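Local atomic coordinates of beta-galactosidase (Marinomonas sp. ef1, PDB entry 6Y2K), a protein that hydrolyses terminal beta-galactosides as a cold-active GH42 beta-galactosidase that assembles into a hexamer. Residues Gly245-Ala249 / Phe250-Lys254; Asp417-Ala420 / Cys421-Leu424; Ala432-Tyr435 / Phe436-Cys439. All coordinates share one frame; numbering follows the deposited sequence.

Contact 1 of 3, residues Gly245-Ala249 / Phe250-Lys254; sequences GFFTA and FDHHK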
loop_
_atom_site.group_PDB
_atom_site.type_symbol
_atom_site.label_atom_id
_atom_site.label_comp_id
_atom_site.label_asym_id
_atom_site.label_seq_id
_atom_site.Cartn_x
_atom_site.Cartn_y
_atom_site.Cartn_z
ATOM N N GLY A 245 28.427 -21.943 -11.314
ATOM C CA GLY A 245 27.313 -21.077 -11.677
ATOM C C GLY A 245 27.679 -19.625 -11.410
ATOM O O GLY A 245 28.306 -19.320 -10.401
ATOM N N PHE A 246 27.317 -18.732 -12.323
ATOM C CA PHE A 246 27.303 -17.283 -12.058
ATOM C C PHE A 246 28.719 -16.788 -11.801
ATOM O O PHE A 246 28.987 -16.095 -10.816
ATOM C CB PHE A 246 26.327 -16.957 -10.903
ATOM C CG PHE A 246 24.975 -17.572 -11.098
ATOM C CD1 PHE A 246 24.024 -16.940 -11.894
ATOM C CD2 PHE A 246 24.675 -18.821 -10.562
ATOM C CE1 PHE A 246 22.787 -17.519 -12.116
ATOM C CE2 PHE A 246 23.449 -19.413 -10.799
ATOM C CZ PHE A 246 22.497 -18.755 -11.568
ATOM N N PHE A 247 29.624 -17.183 -12.698
ATOM C CA PHE A 247 31.053 -16.895 -12.559
ATOM C C PHE A 247 31.691 -16.662 -13.923
ATOM O O PHE A 247 31.695 -17.551 -14.779
ATOM C CB PHE A 247 31.796 -18.011 -11.810
ATOM C CG PHE A 247 33.165 -17.598 -11.386
ATOM C CD1 PHE A 247 33.346 -16.868 -10.218
ATOM C CD2 PHE A 247 34.261 -17.837 -12.209
ATOM C CE1 PHE A 247 34.608 -16.429 -9.853
ATOM C CE2 PHE A 247 35.524 -17.409 -11.850
ATOM C CZ PHE A 247 35.699 -16.695 -10.674
ATOM N N THR A 248 32.254 -15.475 -14.116
ATOM C CA THR A 248 32.691 -15.037 -15.436
ATOM C C THR A 248 34.117 -14.484 -15.519
ATOM O O THR A 248 34.501 -13.950 -16.561
ATOM C CB THR A 248 31.720 -13.966 -15.948
ATOM O OG1 THR A 248 31.640 -12.914 -14.984
ATOM C CG2 THR A 248 30.352 -14.554 -16.150
ATOM N N ALA A 249 34.909 -14.646 -14.461
ATOM C CA ALA A 249 36.192 -13.942 -14.349
ATOM C C ALA A 249 37.329 -14.484 -15.222
ATOM O O ALA A 249 38.320 -13.783 -15.402
ATOM C CB ALA A 249 36.639 -13.884 -12.895
ATOM N N PHE A 250 37.214 -15.716 -15.733
ATOM C CA PHE A 250 38.128 -16.214 -16.770
ATOM C C PHE A 250 37.353 -16.757 -17.973
ATOM O O PHE A 250 36.152 -17.029 -17.892
ATOM C CB PHE A 250 39.113 -17.257 -16.220
ATOM C CG PHE A 250 38.487 -18.574 -15.850
ATOM C CD1 PHE A 250 37.992 -18.783 -14.574
ATOM C CD2 PHE A 250 38.432 -19.618 -16.768
ATOM C CE1 PHE A 250 37.423 -19.998 -14.230
ATOM C CE2 PHE A 250 37.861 -20.841 -16.424
ATOM C CZ PHE A 250 37.368 -21.033 -15.154
ATOM N N ASP A 251 38.055 -16.889 -19.094
ATOM C CA ASP A 251 37.466 -17.400 -20.332
ATOM C C ASP A 251 37.356 -18.924 -20.265
ATOM O O ASP A 251 38.358 -19.634 -20.444
ATOM C CB ASP A 251 38.317 -16.942 -21.522
ATOM C CG ASP A 251 37.710 -17.295 -22.872
ATOM O OD1 ASP A 251 36.798 -18.143 -22.942
ATOM O OD2 ASP A 251 38.179 -16.708 -23.877
ATOM N N HIS A 252 36.136 -19.413 -20.022
ATOM C CA HIS A 252 35.880 -20.846 -19.858
ATOM C C HIS A 252 35.939 -21.598 -21.192
ATOM O O HIS A 252 36.217 -22.799 -21.206
ATOM C CB HIS A 252 34.526 -21.105 -19.196
ATOM C CG HIS A 252 34.418 -20.605 -17.785
ATOM N ND1 HIS A 252 34.722 -19.309 -17.418
ATOM C CD2 HIS A 252 34.020 -21.231 -16.653
ATOM C CE1 HIS A 252 34.517 -19.167 -16.118
ATOM N NE2 HIS A 252 34.086 -20.316 -15.631
ATOM N N HIS A 253 35.660 -20.920 -22.303
ATOM C CA HIS A 253 35.831 -21.535 -23.625
ATOM C C HIS A 253 37.311 -21.828 -23.905
ATOM O O HIS A 253 37.650 -22.891 -24.439
ATOM C CB HIS A 253 35.274 -20.646 -24.743
ATOM C CG HIS A 253 33.798 -20.416 -24.658
ATOM N ND1 HIS A 253 33.252 -19.203 -24.299
ATOM C CD2 HIS A 253 32.753 -21.254 -24.853
ATOM C CE1 HIS A 253 31.937 -19.299 -24.305
ATOM N NE2 HIS A 253 31.607 -20.534 -24.633
ATOM N N LYS A 254 38.182 -20.896 -23.518
ATOM C CA LYS A 254 39.616 -21.010 -23.797
ATOM C C LYS A 254 40.259 -22.094 -22.933
ATOM O O LYS A 254 41.019 -22.921 -23.441
ATOM C CB LYS A 254 40.325 -19.659 -23.634
ATOM C CG LYS A 254 41.722 -19.620 -24.237
ATOM C CD LYS A 254 42.317 -18.225 -24.178
ATOM C CE LYS A 254 43.695 -18.197 -24.835
ATOM N NZ LYS A 254 44.341 -16.857 -24.777
#
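The Phe247 ring turns an edge to both of its partners, Phe250 and His252. Its CE2 meets Phe250 CD1 at 3.9 Å, with that atom lying in the plane of the Phe247 ring. Along the same ring, Phe247 CD2 lies 4.1 Å from His252 CE1. One face of the Phe250 ring carries His252, whose CE1 sits above the ring centre. Seen from the imidazole, Phe250 CZ lies over one face, toward the rim. His252 CE1 also approaches the backbone, 3.5 Å from Phe247 O.

The chain here is the loop that leaves strand 238-244 of the TIM barrel and runs into helix 252-256. It lies at the C-terminal end of that strand, the end of the barrel where enzymes of this fold keep their active site. Asp251 is the N-cap of the short helix: its OD1 accepts from Lys254 N at 3.1 Å, approached from above the carboxylate plane.

At the edge of the imidazole, His252 ND1 donates to Phe250 O at 2.7 Å. The bond is short but bent, 136° at the hydrogen. The acceptor lies close to the imidazole plane, while the donor stands above the carbonyl plane. This bond limits the rotation of the imidazole and keeps it against Phe250. Lys254 NZ reaches on to a salt bridge with Asp217 of helix 205-233.

Contact 2 of 3, residues Asp417-Ala420 / Cys421-Leu424; sequences DYDA and CWSL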
loop_
_atom_site.group_PDB
_atom_site.type_symbol
_atom_site.label_atom_id
_atom_site.label_comp_id
_atom_site.label_asym_id
_atom_site.label_seq_id
_atom_site.Cartn_x
_atom_site.Cartn_y
_atom_site.Cartn_z
ATOM N N ASP A 417 30.063 -14.401 -24.880
ATOM C CA ASP A 417 31.467 -14.053 -25.065
ATOM C C ASP A 417 32.023 -13.501 -23.744
ATOM O O ASP A 417 31.603 -12.435 -23.301
ATOM C CB ASP A 417 31.576 -13.012 -26.188
ATOM C CG ASP A 417 32.993 -12.832 -26.692
ATOM O OD1 ASP A 417 33.401 -13.562 -27.621
ATOM O OD2 ASP A 417 33.690 -11.938 -26.174
ATOM N N TYR A 418 32.957 -14.228 -23.121
ATOM C CA TYR A 418 33.584 -13.755 -21.876
ATOM C C TYR A 418 34.272 -12.389 -22.040
ATOM O O TYR A 418 34.206 -11.546 -21.146
ATOM C CB TYR A 418 34.549 -14.800 -21.302
ATOM C CG TYR A 418 33.823 -15.990 -20.727
ATOM C CD1 TYR A 418 33.354 -15.979 -19.412
ATOM C CD2 TYR A 418 33.577 -17.122 -21.502
ATOM C CE1 TYR A 418 32.669 -17.067 -18.885
ATOM C CE2 TYR A 418 32.893 -18.214 -20.983
ATOM C CZ TYR A 418 32.441 -18.179 -19.674
ATOM O OH TYR A 418 31.756 -19.256 -19.162
ATOM N N ASP A 419 34.883 -12.157 -23.196
ATOM C CA ASP A 419 35.532 -10.879 -23.445
ATOM C C ASP A 419 34.525 -9.726 -23.442
ATOM O O ASP A 419 34.806 -8.667 -22.879
ATOM C CB ASP A 419 36.342 -10.896 -24.744
ATOM C CG ASP A 419 37.397 -9.823 -24.775
ATOM O OD1 ASP A 419 38.433 -10.009 -24.099
ATOM O OD2 ASP A 419 37.187 -8.795 -25.462
ATOM N N ALA A 420 33.356 -9.942 -24.051
ATOM C CA ALA A 420 32.252 -8.972 -24.005
ATOM C C ALA A 420 31.772 -8.749 -22.567
ATOM O O ALA A 420 31.554 -7.610 -22.153
ATOM C CB ALA A 420 31.086 -9.425 -24.881
ATOM N N CYS A 421 31.631 -9.837 -21.815
ATOM C CA CYS A 421 31.265 -9.754 -20.395
ATOM C C CYS A 421 32.198 -8.831 -19.601
ATOM O O CYS A 421 31.736 -7.955 -18.863
ATOM C CB CYS A 421 31.252 -11.148 -19.764
ATOM S SG CYS A 421 30.498 -11.183 -18.133
ATOM N N TRP A 422 33.505 -9.005 -19.786
ATOM C CA TRP A 422 34.514 -8.172 -19.117
ATOM C C TRP A 422 34.396 -6.702 -19.534
ATOM O O TRP A 422 34.369 -5.810 -18.681
ATOM C CB TRP A 422 35.935 -8.678 -19.401
ATOM C CG TRP A 422 36.161 -10.128 -19.067
ATOM C CD1 TRP A 422 35.520 -10.857 -18.110
ATOM C CD2 TRP A 422 37.121 -11.010 -19.667
ATOM N NE1 TRP A 422 36.000 -12.146 -18.094
ATOM C CE2 TRP A 422 36.987 -12.265 -19.034
ATOM C CE3 TRP A 422 38.074 -10.864 -20.679
ATOM C CZ2 TRP A 422 37.783 -13.365 -19.373
ATOM C CZ3 TRP A 422 38.864 -11.963 -21.025
ATOM C CH2 TRP A 422 38.708 -13.199 -20.369
ATOM N N SER A 423 34.303 -6.462 -20.839
ATOM C CA SER A 423 34.134 -5.116 -21.374
ATOM C C SER A 423 32.923 -4.403 -20.752
ATOM O O SER A 423 33.051 -3.313 -20.185
ATOM C CB SER A 423 34.000 -5.157 -22.903
ATOM O OG SER A 423 33.639 -3.872 -23.405
ATOM N N LEU A 424 31.767 -5.057 -20.819
ATOM C CA LEU A 424 30.520 -4.482 -20.319
ATOM C C LEU A 424 30.469 -4.338 -18.782
ATOM O O LEU A 424 29.828 -3.425 -18.272
ATOM C CB LEU A 424 29.328 -5.297 -20.842
ATOM C CG LEU A 424 29.196 -5.270 -22.377
ATOM C CD1 LEU A 424 28.412 -6.466 -22.881
ATOM C CD2 LEU A 424 28.532 -4.001 -22.851
#
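Trp422 lays its indole over the carbonyl of Tyr418, one turn earlier in helix 418-426. CG stands beside the backbone N and anti to the carbonyl carbon (chi1 -54°), which folds the ring back along the preceding turn. Trp422 CB comes first, 3.7 Å from Asp419 O. Next, Trp422 CG lies 3.2 Å from Tyr418 O, and CD1 and CD2 flank the same oxygen. That oxygen thus lies beneath one face of the indole, offset toward its rim. It also accepts from Trp422 N at 3.0 Å, so one residue meets this carbonyl with both its N-H and its ring. Further out, Trp422 NE1 hydrogen-bonds to Thr248 O of the barrel domain.

On the six-membered ring, Trp422 CE3 is 3.5 Å from Asp419 OD1, and CZ3 touches the same oxygen. The carboxylate plane is turned 69° from the ring, and OD1 forms a salt bridge with Arg213. Trp422 CZ2 reaches Tyr418 CB at 4.0 Å. With an alanine here, Thr248 O is likely to lose its indole donor, and a gap would probably open between the first helical turn and helix 205-233.

Two residues on, Leu424 N donates to Ala420 O at 2.9 Å, and Leu424 CG lies 3.3 Å from the same oxygen. At the start of the helix, in one of its two conformers, Asp417 accepts from Ala420 N through the anti lone pair of OD2, and its OD1 hydrogen-bonds to Ser458 OG. The whole is an Asp N-cap followed by regular i to i+4 bonds, typical of the first turns of an alpha helix. In this chain it opens the helix after strand 412-415 of the trimerisation domain.

Contact 3 of 3, residues Ala432-Tyr435 / Phe436-Cys439; sequences AYRY and FFWC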
loop_
_atom_site.group_PDB
_atom_site.type_symbol
_atom_site.label_atom_id
_atom_site.label_comp_id
_atom_site.label_asym_id
_atom_site.label_seq_id
_atom_site.Cartn_x
_atom_site.Cartn_y
_atom_site.Cartn_z
ATOM N N ALA A 432 22.254 -0.360 -13.548
ATOM C CA ALA A 432 21.229 -1.405 -13.647
ATOM C C ALA A 432 21.494 -2.424 -14.771
ATOM O O ALA A 432 20.812 -3.446 -14.835
ATOM C CB ALA A 432 19.857 -0.771 -13.831
ATOM N N TYR A 433 22.463 -2.152 -15.648
ATOM C CA TYR A 433 22.793 -3.046 -16.757
ATOM C C TYR A 433 23.922 -4.003 -16.376
ATOM O O TYR A 433 24.966 -3.575 -15.898
ATOM C CB TYR A 433 23.222 -2.249 -18.000
ATOM C CG TYR A 433 23.549 -3.137 -19.193
ATOM C CD1 TYR A 433 24.771 -3.814 -19.283
ATOM C CD2 TYR A 433 22.621 -3.324 -20.219
ATOM C CE1 TYR A 433 25.057 -4.641 -20.359
ATOM C CE2 TYR A 433 22.899 -4.148 -21.306
ATOM C CZ TYR A 433 24.119 -4.806 -21.374
ATOM O OH TYR A 433 24.394 -5.632 -22.450
ATOM N N ARG A 434 23.713 -5.287 -16.659
ATOM C CA ARG A 434 24.725 -6.312 -16.485
ATOM C C ARG A 434 24.643 -7.290 -17.660
ATOM O O ARG A 434 23.572 -7.823 -17.937
ATOM C CB ARG A 434 24.471 -7.028 -15.169
ATOM C CG ARG A 434 25.696 -7.658 -14.563
ATOM C CD ARG A 434 26.447 -6.705 -13.651
ATOM N NE ARG A 434 27.177 -7.454 -12.639
ATOM C CZ ARG A 434 26.735 -7.670 -11.404
ATOM N NH1 ARG A 434 27.467 -8.374 -10.561
ATOM N NH2 ARG A 434 25.574 -7.173 -11.007
ATOM N N TYR A 435 25.760 -7.509 -18.353
ATOM C CA TYR A 435 25.797 -8.406 -19.512
ATOM C C TYR A 435 25.198 -9.769 -19.183
ATOM O O TYR A 435 24.323 -10.252 -19.895
ATOM C CB TYR A 435 27.226 -8.592 -19.995
ATOM C CG TYR A 435 27.417 -9.584 -21.139
ATOM C CD1 TYR A 435 26.958 -9.298 -22.417
ATOM C CD2 TYR A 435 28.073 -10.802 -20.940
ATOM C CE1 TYR A 435 27.150 -10.184 -23.474
ATOM C CE2 TYR A 435 28.274 -11.692 -21.989
ATOM C CZ TYR A 435 27.818 -11.374 -23.254
ATOM O OH TYR A 435 28.009 -12.236 -24.309
ATOM N N PHE A 436 25.668 -10.371 -18.100
ATOM C CA PHE A 436 25.182 -11.688 -17.699
ATOM C C PHE A 436 23.668 -11.697 -17.450
ATOM O O PHE A 436 22.975 -12.631 -17.872
ATOM C CB PHE A 436 25.924 -12.203 -16.457
ATOM C CG PHE A 436 25.656 -13.649 -16.168
ATOM C CD1 PHE A 436 24.505 -14.035 -15.493
ATOM C CD2 PHE A 436 26.533 -14.626 -16.606
ATOM C CE1 PHE A 436 24.250 -15.370 -15.247
ATOM C CE2 PHE A 436 26.282 -15.964 -16.364
ATOM C CZ PHE A 436 25.142 -16.335 -15.681
ATOM N N PHE A 437 23.162 -10.667 -16.767
ATOM C CA PHE A 437 21.729 -10.579 -16.465
ATOM C C PHE A 437 20.932 -10.513 -17.774
ATOM O O PHE A 437 19.923 -11.195 -17.926
ATOM C CB PHE A 437 21.382 -9.338 -15.629
ATOM C CG PHE A 437 21.906 -9.339 -14.211
ATOM C CD1 PHE A 437 22.876 -10.236 -13.748
ATOM C CD2 PHE A 437 21.468 -8.341 -13.338
ATOM C CE1 PHE A 437 23.353 -10.158 -12.446
ATOM C CE2 PHE A 437 21.943 -8.265 -12.038
ATOM C CZ PHE A 437 22.887 -9.175 -11.593
ATOM N N TRP A 438 21.385 -9.675 -18.698
ATOM C CA TRP A 438 20.715 -9.496 -19.991
ATOM C C TRP A 438 20.698 -10.808 -20.787
ATOM O O TRP A 438 19.648 -11.191 -21.304
ATOM C CB TRP A 438 21.376 -8.362 -20.786
ATOM C CG TRP A 438 20.833 -8.166 -22.182
ATOM C CD1 TRP A 438 21.533 -8.270 -23.336
ATOM C CD2 TRP A 438 19.484 -7.837 -22.556
ATOM N NE1 TRP A 438 20.719 -8.030 -24.416
ATOM C CE2 TRP A 438 19.454 -7.762 -23.970
ATOM C CE3 TRP A 438 18.301 -7.606 -21.840
ATOM C CZ2 TRP A 438 18.281 -7.449 -24.690
ATOM C CZ3 TRP A 438 17.130 -7.302 -22.551
ATOM C CH2 TRP A 438 17.131 -7.241 -23.966
ATOM N N CYS A 439 21.843 -11.501 -20.844
ATOM C CA CYS A 439 21.924 -12.814 -21.507
ATOM C C CYS A 439 20.948 -13.812 -20.868
ATOM O O CYS A 439 20.193 -14.502 -21.570
ATOM C CB CYS A 439 23.351 -13.380 -21.471
ATOM S SG CYS A 439 24.583 -12.524 -22.486
#
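Two torsions bring Tyr435 and Cys439 together across one helical turn. Tyr435 CG is anti to the backbone N (chi1 176°), and Cys439 SG lies beside its own N (chi1 -69°). The sulfur comes over one face of the tyrosine ring, 3.7 Å from Cys439 SG to the Tyr435 ring centroid. This is a sulfur-aromatic contact. Cys439 N donates to Tyr435 O at 2.9 Å, an almost straight bond that fixes the spacing of the pair.

Arg434, at the N-cap position, covers a face of Phe437. Its CB makes a CH-pi contact, 3.8 Å from Arg434 CB to the Phe437 ring centroid. In one of its two conformers the arginine chain bends at chi2 and brings Arg434 NH2 to 3.4 Å from Phe437 CZ. In that conformer the guanidinium is tilted 42° from the ring. Arg434 O accepts from Trp438 N at 3.0 Å, which starts the helix.

Tyr435 OH accepts from Asp417 N, and its ring packs on Cys421 and Leu424 of helix 418-426. Trp438 NE1 binds Pro471 O, just after strand 467-470. Trp438 and Tyr433 both rest on Cys582 of strand 581-583.

In the fold
The three contacts come in series along the chain. Contact 1 belongs to the TIM barrel; contacts 2 and 3 share the trimerisation domain, at the starts of the consecutive helices 418-426 and 435-448. Centres of contacts 1 and 2 are about 10 Å apart, those of 2 and 3 about 11 Å, and those of 1 and 3 about 15 Å. Across the domain boundary, Tyr418 meets the His252 ring with nearly parallel planes, and Phe436 touches Phe246 and Thr248. Both helix starts therefore face the loop after barrel strand 238-244. The group joins the two domains within one subunit; no other chain touches contacts 1 or 2.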